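Local coordinates for protein HupZ (Streptococcus sp. 'group A', PDB 5ESC) that degrades heme in vitro and forms a two-fold symmetric split-barrel dimer of the pyridoxamine 5'-phosphate oxidase-like family, at the interface of chains A and B. Numbering follows the deposited sequence. Chains: chain A/B, HupZ.

The interface of chains A and B. Residues chain A 65, 67, 76, 118; chain B 14, 16, 28, 30.
With chi1 at 177°, A:Val67 turns CG1 anti to its backbone N and toward B:Leu14, while CG2 takes the place anti to the carbonyl carbon and faces B:Pro30 and B:Met16. On B:Leu14 the CD2 branch does the touching. A:Val67 CG1 and B:Leu14 CD2 meet at 3.5 Å, with the two side chains crossing at about a right angle. The other branch, A:Val67 CG2, lies 4.0 Å from B:Pro30 CG in the pyrrolidine ring. It also lies 4.2 Å from the thioether sulfur SD of B:Met16, whose side chain runs past it in the opposite direction. The two methyl groups thus part company: CG1 meets B:Leu14, and CG2 meets B:Pro30 and B:Met16. A:Val67 and B:Pro30 bury the most surface in this patch.

The B:Met16 chain is bent at chi2 and chi3, which carries its end methyl toward A:Ala65, two residues before A:Val67 on the same strand. Its CE sits 3.9 Å from A:Ala65 CB. The same CB also packs on B:Ile28, against both CG2 and CG1, so the small alanine methyl lies against the larger side chains of B:Met16 and B:Ile28.

The patch is apolar at its centre. A:Ala65 and A:Val67 belong to strand 61-68; B:Met16 comes from strand 15-20, and B:Ile28 and B:Pro30 from strand 26-31. This is part of the two-fold dimer interface of the split-barrel protein, and the same contacts recur with the chains exchanged. A:Leu118 is poorly ordered, so its packing on the ring carbon CD of B:Pro30 is less certain.

At the patch margin, A:Arg76 contributes the aliphatic part of its chain. The side chains of A:Arg76 and B:Ile28 run past each other in opposite directions. A:Arg76 CD rests 4.0 Å from B:Ile28 CG2. The same CD makes a close carbon-to-oxygen contact, 3.2 Å from the backbone carbonyl oxygen B:Ile28 O.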
loop_
_atom_site.group_PDB
_atom_site.type_symbol
_atom_site.label_atom_id
_atom_site.label_comp_id
_atom_site.label_asym_id
_atom_site.label_seq_id
_atom_site.Cartn_x
_atom_site.Cartn_y
_atom_site.Cartn_z
ATOM N N ALA A 65 -1.921 5.700 0.667
ATOM C CA ALA A 65 -0.696 6.287 0.152
ATOM C C ALA A 65 -0.751 6.691 -1.327
ATOM O O ALA A 65 -1.331 5.973 -2.157
ATOM C CB ALA A 65 0.495 5.383 0.488
ATOM N N VAL A 67 2.039 8.052 -4.193
ATOM C CA VAL A 67 3.481 8.173 -4.433
ATOM C C VAL A 67 3.723 8.615 -5.898
ATOM O O VAL A 67 3.229 8.000 -6.835
ATOM C CB VAL A 67 4.276 6.887 -4.073
ATOM C CG1 VAL A 67 5.749 7.060 -4.417
ATOM C CG2 VAL A 67 4.206 6.540 -2.570
ATOM N N ARG A 76 0.964 10.046 2.868
ATOM C CA ARG A 76 0.202 8.976 3.511
ATOM C C ARG A 76 -0.929 9.669 4.328
ATOM O O ARG A 76 -0.631 10.556 5.164
ATOM C CB ARG A 76 1.156 8.170 4.432
ATOM C CG ARG A 76 0.504 7.140 5.367
ATOM C CD ARG A 76 1.511 6.154 5.982
ATOM N NE ARG A 76 2.459 6.846 6.832
ATOM C CZ ARG A 76 2.384 6.922 8.151
ATOM N NH1 ARG A 76 1.447 6.280 8.835
ATOM N NH2 ARG A 76 3.290 7.622 8.816
ATOM N N LEU A 118 5.774 11.553 2.570
ATOM C CA LEU A 118 6.716 10.436 2.342
ATOM C C LEU A 118 7.974 10.953 1.609
ATOM O O LEU A 118 8.748 10.148 1.121
ATOM C CB LEU A 118 6.095 9.281 1.555
ATOM C CG LEU A 118 4.801 8.678 2.065
ATOM C CD1 LEU A 118 4.191 7.891 0.924
ATOM C CD2 LEU A 118 4.933 7.807 3.313
ATOM N N LEU B 14 6.785 0.025 -8.344
ATOM C CA LEU B 14 7.181 0.342 -7.004
ATOM C C LEU B 14 6.423 -0.562 -6.059
ATOM O O LEU B 14 5.187 -0.649 -6.115
ATOM C CB LEU B 14 6.858 1.786 -6.751
ATOM C CG LEU B 14 7.194 2.351 -5.387
ATOM C CD1 LEU B 14 8.670 2.382 -5.062
ATOM C CD2 LEU B 14 6.530 3.730 -5.285
ATOM N N MET B 16 4.710 -1.379 -2.802
ATOM C CA MET B 16 3.994 -0.722 -1.728
ATOM C C MET B 16 3.833 -1.754 -0.622
ATOM O O MET B 16 3.384 -2.884 -0.852
ATOM C CB MET B 16 2.700 -0.177 -2.255
ATOM C CG MET B 16 2.896 0.898 -3.326
ATOM S SD MET B 16 3.656 2.415 -2.756
ATOM C CE MET B 16 2.844 2.766 -1.266
ATOM N N ILE B 28 1.506 1.860 5.796
ATOM C CA ILE B 28 1.767 1.646 4.397
ATOM C C ILE B 28 2.908 2.556 3.990
ATOM O O ILE B 28 3.003 3.785 4.380
ATOM C CB ILE B 28 0.516 1.867 3.518
ATOM C CG1 ILE B 28 0.882 1.643 2.044
ATOM C CG2 ILE B 28 -0.080 3.253 3.682
ATOM C CD1 ILE B 28 -0.285 1.261 1.229
ATOM N N PRO B 30 6.067 3.067 0.590
ATOM C CA PRO B 30 6.856 2.473 -0.548
ATOM C C PRO B 30 8.230 1.949 -0.083
ATOM O O PRO B 30 8.872 2.527 0.834
ATOM C CB PRO B 30 7.086 3.646 -1.468
ATOM C CG PRO B 30 7.152 4.817 -0.499
ATOM C CD PRO B 30 6.173 4.537 0.613
#